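Long-range contacts in D-isomer specific 2-hydroxyacid dehydrogenase family protein (Aeromonas salmonicida subsp. salmonicida, PDB 3HG7), which probably acts as an NAD-binding oxidoreductase of the D-isomer specific 2-hydroxyacid dehydrogenase family: residues T74-D79 with L92-G97; L51-A56 with S69-T74; N15-R20 with S284-V289; F99-S104 with G152-H157. The protein carries 1 engineered substitution. All coordinates share one frame; numbering follows the deposited sequence. Where two conformers were deposited one is given.

Contact 1. Residues T74-D79 with L92-G97; sequences TYAGVD and LTNVRG
Asn94 ND2 donates a nearly straight hydrogen bond to Ala76 O at 2.9 Å, with an N-H...O angle of 176°. The donor lies in the carbonyl plane on a lone pair of the oxygen, and Ala76 O in turn lies in the plane of the Asn94 amide, although the two planes stand nearly perpendicular to each other. Asn94 CB already points toward the facing loop, and CG stands between the backbone N and the carbonyl carbon (chi1 73°). Asn94 CB lies 3.5 Å from Tyr75 O. On one flank of this polar link, Val78 CG1 comes to 3.9 Å from Asn94 CB, the two side chains meeting at about a right angle. Val78 and Leu92 then reach toward each other tip to tip, Val78 CB lying 4.1 Å from Leu92 CD2. On the other flank Val95 turns CG2 onto the backbone of Thr74, 3.7 Å from Thr74 O, while Ala76 CB sits against Val95 O at 3.6 Å. Val95 is covered further by Val289 and Ile292 of helix 286-301, and Asp79 forms a salt bridge with Arg231 of the other domain. A glycerol molecule lies close to the Ala76 side chain. The case illustrates how a single side-chain amide can tie together segments at the C-terminal ends of two neighbouring parallel strands, 70-73 and 91-93, where open alpha/beta folds commonly place their binding sites, probably facing the cleft between the two domains, as in relatives of this dehydrogenase family.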
loop_
_atom_site.group_PDB
_atom_site.type_symbol
_atom_site.label_atom_id
_atom_site.label_comp_id
_atom_site.label_asym_id
_atom_site.label_seq_id
_atom_site.Cartn_x
_atom_site.Cartn_y
_atom_site.Cartn_z
ATOM N N THR A 74 -4.090 11.396 4.572
ATOM C CA THR A 74 -2.712 11.041 4.934
ATOM C C THR A 74 -2.416 9.650 4.432
ATOM O O THR A 74 -1.288 9.156 4.555
ATOM C CB THR A 74 -2.518 11.025 6.505
ATOM O OG1 THR A 74 -3.512 10.177 7.094
ATOM C CG2 THR A 74 -2.650 12.394 7.072
ATOM N N TYR A 75 -3.427 9.002 3.875
ATOM C CA TYR A 75 -3.277 7.635 3.382
ATOM C C TYR A 75 -3.477 7.597 1.883
ATOM O O TYR A 75 -4.211 8.406 1.282
ATOM C CB TYR A 75 -4.339 6.716 3.991
ATOM C CG TYR A 75 -4.144 6.278 5.398
ATOM C CD1 TYR A 75 -2.943 6.502 6.064
ATOM C CD2 TYR A 75 -5.165 5.589 6.068
ATOM C CE1 TYR A 75 -2.753 6.045 7.373
ATOM C CE2 TYR A 75 -4.981 5.138 7.375
ATOM C CZ TYR A 75 -3.776 5.373 8.009
ATOM O OH TYR A 75 -3.557 4.930 9.286
ATOM N N ALA A 76 -2.857 6.605 1.255
ATOM C CA ALA A 76 -3.107 6.374 -0.149
ATOM C C ALA A 76 -4.543 5.900 -0.368
ATOM O O ALA A 76 -5.191 6.301 -1.321
ATOM C CB ALA A 76 -2.106 5.300 -0.687
ATOM N N GLY A 77 -5.040 5.044 0.517
ATOM C CA GLY A 77 -6.363 4.449 0.313
ATOM C C GLY A 77 -7.471 5.357 0.841
ATOM O O GLY A 77 -7.431 5.758 2.002
ATOM N N VAL A 78 -8.469 5.644 0.012
ATOM C CA VAL A 78 -9.542 6.594 0.390
ATOM C C VAL A 78 -10.900 5.985 0.098
ATOM O O VAL A 78 -11.907 6.677 0.085
ATOM C CB VAL A 78 -9.424 7.988 -0.325
ATOM C CG1 VAL A 78 -8.174 8.750 0.148
ATOM C CG2 VAL A 78 -9.466 7.841 -1.870
ATOM N N ASP A 79 -10.931 4.668 -0.141
ATOM C CA ASP A 79 -12.189 4.039 -0.544
ATOM C C ASP A 79 -13.372 4.289 0.353
ATOM O O ASP A 79 -14.500 4.368 -0.121
ATOM C CB ASP A 79 -12.012 2.543 -0.801
ATOM C CG ASP A 79 -11.319 2.283 -2.093
ATOM O OD1 ASP A 79 -10.075 2.387 -2.119
ATOM O OD2 ASP A 79 -12.020 2.003 -3.091
ATOM N N LEU A 92 -10.878 16.094 -2.858
ATOM C CA LEU A 92 -10.127 15.097 -2.073
ATOM C C LEU A 92 -8.809 14.773 -2.778
ATOM O O LEU A 92 -8.811 14.476 -3.985
ATOM C CB LEU A 92 -10.956 13.819 -1.917
ATOM C CG LEU A 92 -10.284 12.617 -1.229
ATOM C CD1 LEU A 92 -9.928 12.886 0.259
ATOM C CD2 LEU A 92 -11.260 11.469 -1.386
ATOM N N THR A 93 -7.692 14.830 -2.040
ATOM C CA THR A 93 -6.412 14.306 -2.541
ATOM C C THR A 93 -5.872 13.213 -1.631
ATOM O O THR A 93 -6.102 13.222 -0.424
ATOM C CB THR A 93 -5.347 15.399 -2.663
ATOM O OG1 THR A 93 -5.207 16.026 -1.398
ATOM C CG2 THR A 93 -5.749 16.462 -3.714
ATOM N N ASN A 94 -5.144 12.270 -2.205
ATOM C CA ASN A 94 -4.524 11.254 -1.379
ATOM C C ASN A 94 -3.029 11.454 -1.403
ATOM O O ASN A 94 -2.560 12.507 -1.865
ATOM C CB ASN A 94 -4.952 9.869 -1.843
ATOM C CG ASN A 94 -4.309 9.468 -3.157
ATOM O OD1 ASN A 94 -3.939 10.320 -3.974
ATOM N ND2 ASN A 94 -4.181 8.157 -3.377
ATOM N N VAL A 95 -2.282 10.449 -0.927
ATOM C CA VAL A 95 -0.837 10.479 -0.872
ATOM C C VAL A 95 -0.325 9.503 -1.940
ATOM O O VAL A 95 -0.723 8.329 -1.962
ATOM C CB VAL A 95 -0.315 10.084 0.597
ATOM C CG1 VAL A 95 1.177 9.864 0.581
ATOM C CG2 VAL A 95 -0.637 11.186 1.573
ATOM N N ARG A 96 0.476 10.004 -2.880
ATOM C CA ARG A 96 1.103 9.118 -3.856
ATOM C C ARG A 96 2.568 9.436 -4.118
ATOM O O ARG A 96 3.035 10.525 -3.818
ATOM C CB ARG A 96 0.277 9.051 -5.142
ATOM C CG ARG A 96 0.180 10.340 -5.932
ATOM C CD ARG A 96 0.111 9.966 -7.403
ATOM N NE ARG A 96 0.505 11.039 -8.323
ATOM C CZ ARG A 96 1.757 11.451 -8.533
ATOM N NH1 ARG A 96 2.780 10.915 -7.869
ATOM N NH2 ARG A 96 1.977 12.436 -9.404
ATOM N N GLY A 97 3.308 8.465 -4.671
ATOM C CA GLY A 97 4.661 8.732 -5.114
ATOM C C GLY A 97 5.766 8.674 -4.068
ATOM O O GLY A 97 6.948 8.849 -4.406
#

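Contact 2. Residues L51-A56 with S69-T74; sequences LMAEPA and SWFQST
Thr74 OG1 donates to Glu54 OE2 in a short hydrogen bond of 2.5 Å, using the carboxylate's anti lone pair. The same OE2 is hydrogen-bonded to Ser12 OG, and OE1 accepts from Gln13 N, so both oxygens of this buried acid have partners. Behind it run the parallel strands 51-53 and 70-73, paired in regular fashion: Leu51 N bonds to Trp70 O, Gln72 N to Leu51 O at 2.8 Å, and Ala53 N more loosely to Gln72 O at 3.3 Å. Thr74 N closes the series on Ala53 O at 3.0 Å, the donor standing 39° above the carbonyl plane. The Gln72 amide is occupied as well. NE2 donates to Ser73 O at 2.9 Å and also bonds to Asn94 O, while OE1 is shared by Thr93 OG1 and Asn296 ND2. On the opposite face of the pair, Leu51 CD2 sits 3.8 Å from the centroid of the Phe71 ring, only 1° off its normal. Phe71 CG lies anti to the backbone N (chi1 179°), as does CG of Leu51, and the two side chains run side by side. Ala53 O meets the ring edge in plane, 3.5 Å from Phe71 CE1. The strands belong to a beta-alpha-beta unit with helix 55-58 between them. At the end of strand 51-53, Glu54 collects bonds from Thr74, Ser12 and Gln13, an environment consistent with a carboxylate that stays ionised although buried.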
loop_
_atom_site.group_PDB
_atom_site.type_symbol
_atom_site.label_atom_id
_atom_site.label_comp_id
_atom_site.label_asym_id
_atom_site.label_seq_id
_atom_site.Cartn_x
_atom_site.Cartn_y
_atom_site.Cartn_z
ATOM N N LEU A 51 -8.857 20.144 5.455
ATOM C CA LEU A 51 -8.726 19.077 6.453
ATOM C C LEU A 51 -7.532 18.170 6.079
ATOM O O LEU A 51 -7.349 17.817 4.900
ATOM C CB LEU A 51 -10.014 18.255 6.455
ATOM C CG LEU A 51 -10.088 17.093 7.451
ATOM C CD1 LEU A 51 -10.191 17.629 8.879
ATOM C CD2 LEU A 51 -11.292 16.216 7.108
ATOM N N MET A 52 -6.713 17.795 7.063
ATOM C CA MET A 52 -5.726 16.718 6.822
ATOM C C MET A 52 -5.981 15.630 7.863
ATOM O O MET A 52 -5.956 15.925 9.064
ATOM C CB MET A 52 -4.295 17.223 6.939
ATOM C CG MET A 52 -3.239 16.083 6.721
ATOM S SD MET A 52 -1.705 16.437 5.778
ATOM C CE MET A 52 -1.044 17.653 6.888
ATOM N N ALA A 53 -6.250 14.413 7.403
ATOM C CA ALA A 53 -6.794 13.359 8.289
ATOM C C ALA A 53 -6.642 12.005 7.674
ATOM O O ALA A 53 -6.418 11.882 6.469
ATOM C CB ALA A 53 -8.287 13.596 8.535
ATOM N N GLU A 54 -6.774 10.970 8.509
ATOM C CA GLU A 54 -6.949 9.622 7.971
ATOM C C GLU A 54 -8.404 9.570 7.564
ATOM O O GLU A 54 -9.269 10.116 8.276
ATOM C CB GLU A 54 -6.633 8.556 9.033
ATOM C CG GLU A 54 -5.156 8.283 9.170
ATOM C CD GLU A 54 -4.473 9.272 10.091
ATOM O OE1 GLU A 54 -4.767 9.231 11.302
ATOM O OE2 GLU A 54 -3.581 10.021 9.628
ATOM N N PRO A 55 -8.698 8.958 6.397
ATOM C CA PRO A 55 -10.099 8.810 5.952
ATOM C C PRO A 55 -11.061 8.279 7.000
ATOM O O PRO A 55 -12.129 8.869 7.175
ATOM C CB PRO A 55 -9.981 7.817 4.808
ATOM C CG PRO A 55 -8.669 8.170 4.205
ATOM C CD PRO A 55 -7.767 8.426 5.393
ATOM N N ALA A 56 -10.697 7.198 7.704
ATOM C CA ALA A 56 -11.602 6.651 8.742
ATOM C C ALA A 56 -11.893 7.640 9.865
ATOM O O ALA A 56 -12.935 7.579 10.483
ATOM C CB ALA A 56 -11.070 5.355 9.304
ATOM N N SER A 69 -13.424 22.698 1.637
ATOM C CA SER A 69 -13.032 22.901 0.250
ATOM C C SER A 69 -12.032 21.865 -0.239
ATOM O O SER A 69 -12.057 21.442 -1.424
ATOM C CB SER A 69 -12.368 24.283 0.145
ATOM O OG SER A 69 -13.380 25.268 0.258
ATOM N N TRP A 70 -11.099 21.514 0.646
ATOM C CA TRP A 70 -10.017 20.564 0.319
ATOM C C TRP A 70 -9.613 19.679 1.522
ATOM O O TRP A 70 -9.306 20.153 2.618
ATOM C CB TRP A 70 -8.813 21.295 -0.268
ATOM C CG TRP A 70 -7.594 20.461 -0.404
ATOM C CD1 TRP A 70 -7.505 19.170 -0.875
ATOM C CD2 TRP A 70 -6.274 20.842 -0.028
ATOM N NE1 TRP A 70 -6.213 18.745 -0.809
ATOM C CE2 TRP A 70 -5.437 19.745 -0.278
ATOM C CE3 TRP A 70 -5.724 22.004 0.530
ATOM C CZ2 TRP A 70 -4.059 19.767 0.005
ATOM C CZ3 TRP A 70 -4.362 22.035 0.800
ATOM C CH2 TRP A 70 -3.540 20.921 0.525
ATOM N N PHE A 71 -9.644 18.377 1.275
ATOM C CA PHE A 71 -9.266 17.343 2.269
ATOM C C PHE A 71 -8.060 16.613 1.696
ATOM O O PHE A 71 -8.135 15.974 0.644
ATOM C CB PHE A 71 -10.453 16.390 2.415
ATOM C CG PHE A 71 -10.251 15.236 3.376
ATOM C CD1 PHE A 71 -9.048 15.003 4.014
ATOM C CD2 PHE A 71 -11.287 14.335 3.554
ATOM C CE1 PHE A 71 -8.882 13.865 4.876
ATOM C CE2 PHE A 71 -11.138 13.223 4.397
ATOM C CZ PHE A 71 -9.918 13.001 5.040
ATOM N N GLN A 72 -6.935 16.759 2.371
ATOM C CA GLN A 72 -5.737 15.977 2.086
ATOM C C GLN A 72 -5.752 14.747 3.000
ATOM O O GLN A 72 -5.587 14.883 4.235
ATOM C CB GLN A 72 -4.480 16.781 2.377
ATOM C CG GLN A 72 -3.160 15.971 2.210
ATOM C CD GLN A 72 -2.910 15.572 0.777
ATOM O OE1 GLN A 72 -2.831 16.432 -0.129
ATOM N NE2 GLN A 72 -2.795 14.258 0.541
ATOM N N SER A 73 -5.971 13.584 2.399
ATOM C CA SER A 73 -5.831 12.290 3.110
ATOM C C SER A 73 -4.360 11.997 3.412
ATOM O O SER A 73 -3.482 12.314 2.623
ATOM C CB SER A 73 -6.434 11.136 2.302
ATOM O OG SER A 73 -6.102 9.871 2.899
ATOM N N THR A 74 -4.090 11.396 4.572
ATOM C CA THR A 74 -2.712 11.041 4.934
ATOM C C THR A 74 -2.416 9.650 4.432
ATOM O O THR A 74 -1.288 9.156 4.555
ATOM C CB THR A 74 -2.518 11.025 6.505
ATOM O OG1 THR A 74 -3.512 10.177 7.094
ATOM C CG2 THR A 74 -2.650 12.394 7.072
#

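Contact 3. Residues N15-R20 with S284-V289; sequences NAHYER and SFPDDV
Pro286 CB packs over one face of each of two neighbouring aromatic side chains. It lies 3.7 Å from the centroid of the His17 ring, 20° off the normal, and 4.0 Å from that of the Tyr18 ring, 26° off; over both rings it is offset toward the rim. His17 CG stands anti to its backbone N (chi1 -158°), and ND1 of that ring approaches Pro286 CG to 3.3 Å. The Tyr18 ring reaches further: at its edge, OH comes within 3.2 Å of Val289 CB. That hydroxyl donates to a water at 2.7 Å, and the water donates in turn to Ser284 O at 2.9 Å, bridging ring and backbone. Pro286 is the first residue of helix 286-301, where a proline needs no N-H partner, and Phe285 precedes it at the N-cap. Through this helix the chain, having passed through the nucleotide-binding domain, returns to pack on the N-terminal domain, the two-domain layout of the D-2-hydroxyacid dehydrogenases. In the next shell, Val289 N bonds to Phe285 O at 3.0 Å and fixes the opening turn. Met52 of strand 50-53 touches both Tyr18 and Val289, and Ser284 OG is hydrogen-bonded to Thr74 O.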
loop_
_atom_site.group_PDB
_atom_site.type_symbol
_atom_site.label_atom_id
_atom_site.label_comp_id
_atom_site.label_asym_id
_atom_site.label_seq_id
_atom_site.Cartn_x
_atom_site.Cartn_y
_atom_site.Cartn_z
ATOM N N ASN A 15 -1.042 13.862 14.523
ATOM C CA ASN A 15 -1.292 15.290 14.759
ATOM C C ASN A 15 -0.118 16.078 15.348
ATOM O O ASN A 15 0.146 17.203 14.930
ATOM C CB ASN A 15 -2.479 15.472 15.709
ATOM C CG ASN A 15 -3.820 15.511 14.989
ATOM O OD1 ASN A 15 -3.883 15.539 13.764
ATOM N ND2 ASN A 15 -4.910 15.510 15.762
ATOM N N ALA A 16 0.524 15.529 16.377
ATOM C CA ALA A 16 1.579 16.259 17.045
ATOM C C ALA A 16 2.725 16.569 16.060
ATOM O O ALA A 16 3.215 17.706 16.004
ATOM C CB ALA A 16 2.075 15.495 18.294
ATOM N N HIS A 17 3.087 15.568 15.260
ATOM C CA HIS A 17 4.129 15.698 14.249
ATOM C C HIS A 17 3.653 16.676 13.157
ATOM O O HIS A 17 4.366 17.608 12.801
ATOM C CB HIS A 17 4.451 14.323 13.653
ATOM C CG HIS A 17 5.806 14.224 13.012
ATOM N ND1 HIS A 17 6.426 13.015 12.751
ATOM C CD2 HIS A 17 6.670 15.184 12.605
ATOM C CE1 HIS A 17 7.599 13.241 12.182
ATOM N NE2 HIS A 17 7.773 14.553 12.087
ATOM N N TYR A 18 2.442 16.479 12.648
ATOM C CA TYR A 18 1.924 17.422 11.618
ATOM C C TYR A 18 1.884 18.872 12.090
ATOM O O TYR A 18 2.204 19.809 11.321
ATOM C CB TYR A 18 0.544 16.978 11.091
ATOM C CG TYR A 18 0.672 15.787 10.177
ATOM C CD1 TYR A 18 1.478 15.860 9.024
ATOM C CD2 TYR A 18 -0.010 14.598 10.438
ATOM C CE1 TYR A 18 1.643 14.746 8.193
ATOM C CE2 TYR A 18 0.125 13.502 9.611
ATOM C CZ TYR A 18 0.953 13.579 8.483
ATOM O OH TYR A 18 1.102 12.492 7.628
ATOM N N GLU A 19 1.438 19.077 13.328
ATOM C CA GLU A 19 1.325 20.443 13.862
ATOM C C GLU A 19 2.689 21.127 13.931
ATOM O O GLU A 19 2.805 22.305 13.566
ATOM C CB GLU A 19 0.646 20.438 15.237
ATOM C CG GLU A 19 0.486 21.805 15.880
ATOM C CD GLU A 19 -0.294 21.744 17.180
ATOM O OE1 GLU A 19 0.130 21.007 18.082
ATOM O OE2 GLU A 19 -1.325 22.437 17.288
ATOM N N ARG A 20 3.690 20.385 14.412
ATOM C CA ARG A 20 5.064 20.878 14.476
ATOM C C ARG A 20 5.546 21.235 13.075
ATOM O O ARG A 20 6.046 22.330 12.862
ATOM C CB ARG A 20 6.001 19.844 15.113
ATOM C CG ARG A 20 7.489 20.157 14.973
ATOM C CD ARG A 20 8.342 19.348 15.941
ATOM N NE ARG A 20 8.249 17.913 15.713
ATOM C CZ ARG A 20 8.724 17.286 14.642
ATOM N NH1 ARG A 20 9.308 17.967 13.666
ATOM N NH2 ARG A 20 8.598 15.972 14.547
ATOM N N SER A 284 2.814 6.110 5.953
ATOM C CA SER A 284 2.838 7.480 5.430
ATOM C C SER A 284 3.571 8.315 6.457
ATOM O O SER A 284 2.981 8.698 7.492
ATOM C CB SER A 284 1.399 8.048 5.310
ATOM O OG SER A 284 0.684 7.439 4.236
ATOM N N PHE A 285 4.834 8.608 6.196
ATOM C CA PHE A 285 5.658 9.294 7.169
ATOM C C PHE A 285 5.351 10.776 7.143
ATOM O O PHE A 285 5.236 11.348 6.039
ATOM C CB PHE A 285 7.137 9.003 6.913
ATOM C CG PHE A 285 7.557 7.650 7.437
ATOM C CD1 PHE A 285 8.082 7.518 8.725
ATOM C CD2 PHE A 285 7.351 6.501 6.680
ATOM C CE1 PHE A 285 8.434 6.257 9.209
ATOM C CE2 PHE A 285 7.702 5.237 7.181
ATOM C CZ PHE A 285 8.243 5.133 8.431
ATOM N N PRO A 286 5.184 11.407 8.330
ATOM C CA PRO A 286 4.631 12.769 8.303
ATOM C C PRO A 286 5.527 13.758 7.571
ATOM O O PRO A 286 5.012 14.626 6.877
ATOM C CB PRO A 286 4.506 13.138 9.785
ATOM C CG PRO A 286 4.320 11.815 10.463
ATOM C CD PRO A 286 5.175 10.832 9.696
ATOM N N ASP A 287 6.849 13.607 7.689
ATOM C CA ASP A 287 7.768 14.496 6.972
ATOM C C ASP A 287 7.456 14.506 5.477
ATOM O O ASP A 287 7.467 15.568 4.844
ATOM C CB ASP A 287 9.243 14.131 7.231
ATOM C CG ASP A 287 9.672 14.393 8.675
ATOM O OD1 ASP A 287 9.364 13.560 9.554
ATOM O OD2 ASP A 287 10.337 15.416 8.943
ATOM N N ASP A 288 7.149 13.349 4.899
ATOM C CA ASP A 288 6.870 13.319 3.462
ATOM C C ASP A 288 5.455 13.737 3.106
ATOM O O ASP A 288 5.233 14.375 2.075
ATOM C CB ASP A 288 7.159 11.954 2.883
ATOM C CG ASP A 288 8.647 11.665 2.815
ATOM O OD1 ASP A 288 9.473 12.588 2.993
ATOM O OD2 ASP A 288 8.994 10.515 2.566
ATOM N N VAL A 289 4.508 13.377 3.964
ATOM C CA VAL A 289 3.114 13.769 3.745
ATOM C C VAL A 289 2.975 15.303 3.909
ATOM O O VAL A 289 2.253 15.939 3.155
ATOM C CB VAL A 289 2.143 13.016 4.697
ATOM C CG1 VAL A 289 0.693 13.521 4.522
ATOM C CG2 VAL A 289 2.186 11.513 4.456
HETATM O O HOH W 1 0.748 10.064 8.721
#

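Contact 4. Residues F99-S104 with G152-H157; sequences FGPLMS and GQHIAH
The His154 ring carries the backbone of helix 100-104 on one face, with Pro101 N 3.6 Å above the plane and over its centre. Pro101 CA lies over the same face, 3.7 Å from the centroid and 19° off the normal, as a CH-pi contact. At the edge, Ser104 OG lies in the ring plane and hydrogen-bonds to ND1 at 2.8 Å; either atom could be the donor. One bond and one face together thus set the ring's rotation. His154 CG is anti to the backbone N (chi1 -157°), and CB rests 3.6 Å from Gly100 CA, an approach that the missing side chain of Gly100 permits. One residue on from His154, Ile155 CD1 meets Met103 CB at 4.2 Å, adding an apolar contact. Ser104 OG is also bound to Thr158 OG1, which in turn bonds to His154 O, so the serine joins a small hydroxyl network that spans the two helices. The short helical segments cross at 51°, their axes 8.0 Å apart. Helix 150-161 includes Gly152 of what looks like a Rossmann-type glycine-rich motif and packs through Ile155 on Leu143 and Ile145 of strand 142-146; Ile155 thus meets both that strand and helix 100-115.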
loop_
_atom_site.group_PDB
_atom_site.type_symbol
_atom_site.label_atom_id
_atom_site.label_comp_id
_atom_site.label_asym_id
_atom_site.label_seq_id
_atom_site.Cartn_x
_atom_site.Cartn_y
_atom_site.Cartn_z
ATOM N N PHE A 99 6.161 5.969 -1.769
ATOM C CA PHE A 99 6.177 4.647 -1.140
ATOM C C PHE A 99 7.102 3.654 -1.810
ATOM O O PHE A 99 7.183 2.532 -1.343
ATOM C CB PHE A 99 4.776 4.046 -1.083
ATOM C CG PHE A 99 3.779 4.925 -0.392
ATOM C CD1 PHE A 99 2.849 5.651 -1.137
ATOM C CD2 PHE A 99 3.805 5.058 0.991
ATOM C CE1 PHE A 99 1.925 6.448 -0.505
ATOM C CE2 PHE A 99 2.882 5.890 1.642
ATOM C CZ PHE A 99 1.950 6.592 0.868
ATOM N N GLY A 100 7.776 4.056 -2.890
ATOM C CA GLY A 100 8.714 3.150 -3.605
ATOM C C GLY A 100 9.790 2.497 -2.726
ATOM O O GLY A 100 9.852 1.265 -2.594
ATOM N N PRO A 101 10.685 3.309 -2.148
ATOM C CA PRO A 101 11.720 2.758 -1.284
ATOM C C PRO A 101 11.208 1.913 -0.119
ATOM O O PRO A 101 11.840 0.921 0.231
ATOM C CB PRO A 101 12.428 4.012 -0.756
ATOM C CG PRO A 101 12.264 5.016 -1.804
ATOM C CD PRO A 101 10.976 4.696 -2.547
ATOM N N LEU A 102 10.090 2.305 0.495
ATOM C CA LEU A 102 9.562 1.578 1.623
ATOM C C LEU A 102 9.038 0.239 1.187
ATOM O O LEU A 102 9.241 -0.769 1.891
ATOM C CB LEU A 102 8.437 2.397 2.294
ATOM C CG LEU A 102 9.004 3.530 3.138
ATOM C CD1 LEU A 102 7.784 4.457 3.506
ATOM C CD2 LEU A 102 9.688 3.053 4.404
ATOM N N MET A 103 8.399 0.200 0.018
ATOM C CA MET A 103 7.949 -1.083 -0.501
ATOM C C MET A 103 9.098 -2.002 -0.923
ATOM O O MET A 103 9.009 -3.174 -0.678
ATOM C CB MET A 103 6.911 -0.954 -1.619
ATOM C CG MET A 103 5.514 -0.845 -1.042
ATOM S SD MET A 103 4.918 -2.294 -0.147
ATOM C CE MET A 103 3.235 -1.686 -0.099
ATOM N N SER A 104 10.162 -1.466 -1.528
ATOM C CA SER A 104 11.385 -2.292 -1.792
ATOM C C SER A 104 11.952 -2.939 -0.504
ATOM O O SER A 104 12.330 -4.117 -0.492
ATOM C CB SER A 104 12.457 -1.444 -2.447
ATOM O OG SER A 104 12.199 -1.349 -3.831
ATOM N N GLY A 152 5.860 -0.118 -8.281
ATOM C CA GLY A 152 6.353 -1.232 -9.119
ATOM C C GLY A 152 7.751 -0.982 -9.633
ATOM O O GLY A 152 8.612 -1.885 -9.594
ATOM N N GLN A 153 7.972 0.235 -10.133
ATOM C CA GLN A 153 9.293 0.634 -10.624
ATOM C C GLN A 153 10.378 0.551 -9.552
ATOM O O GLN A 153 11.464 0.051 -9.812
ATOM C CB GLN A 153 9.271 2.032 -11.229
ATOM C CG GLN A 153 8.630 2.116 -12.598
ATOM C CD GLN A 153 8.278 3.543 -12.954
ATOM O OE1 GLN A 153 9.155 4.415 -13.011
ATOM N NE2 GLN A 153 6.987 3.806 -13.164
ATOM N N HIS A 154 10.102 1.024 -8.339
ATOM C CA HIS A 154 11.178 0.967 -7.338
ATOM C C HIS A 154 11.558 -0.485 -6.986
ATOM O O HIS A 154 12.757 -0.830 -6.922
ATOM C CB HIS A 154 10.881 1.796 -6.088
ATOM C CG HIS A 154 12.116 2.197 -5.341
ATOM N ND1 HIS A 154 12.794 1.331 -4.507
ATOM C CD2 HIS A 154 12.807 3.364 -5.315
ATOM C CE1 HIS A 154 13.844 1.949 -3.996
ATOM N NE2 HIS A 154 13.879 3.183 -4.474
ATOM N N ILE A 155 10.541 -1.335 -6.832
ATOM C CA ILE A 155 10.767 -2.754 -6.523
ATOM C C ILE A 155 11.509 -3.385 -7.682
ATOM O O ILE A 155 12.313 -4.325 -7.499
ATOM C CB ILE A 155 9.430 -3.503 -6.296
ATOM C CG1 ILE A 155 8.671 -2.923 -5.082
ATOM C CG2 ILE A 155 9.654 -4.988 -6.047
ATOM C CD1 ILE A 155 7.231 -3.283 -5.098
ATOM N N ALA A 156 11.237 -2.886 -8.883
ATOM C CA ALA A 156 11.945 -3.337 -10.088
ATOM C C ALA A 156 13.441 -3.023 -10.043
ATOM O O ALA A 156 14.286 -3.929 -10.255
ATOM C CB ALA A 156 11.297 -2.747 -11.323
ATOM N N HIS A 157 13.789 -1.768 -9.758
ATOM C CA HIS A 157 15.210 -1.399 -9.655
ATOM C C HIS A 157 15.939 -2.216 -8.589
ATOM O O HIS A 157 17.107 -2.587 -8.771
ATOM C CB HIS A 157 15.381 0.094 -9.387
ATOM C CG HIS A 157 15.140 0.947 -10.598
ATOM N ND1 HIS A 157 13.909 1.498 -10.890
ATOM C CD2 HIS A 157 15.960 1.296 -11.620
ATOM C CE1 HIS A 157 13.991 2.183 -12.019
ATOM N NE2 HIS A 157 15.224 2.074 -12.482
#

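In the fold
Contact 2 is the most thoroughly buried of the four, and its backbone bonds join two adjacent strands of the N-terminal sheet; contact 1, sharing Thr74 with it, continues from strand 70-73 to its next neighbour, 91-93, in partly buried loops, where one side-chain amide bond and apolar packing link the segments. Contact 3 closes a long loop of chain that encloses the other three, and rests mainly on two rings packed against a proline, with a water bridge beside them. It touches contacts 1 and 2 through Ser284 and Tyr18. Contact 4 belongs to helix packing around the nucleotide-binding domain, about 25 Å from contact 2 between centres, yet Phe99 still packs against Ala76 and Ser284.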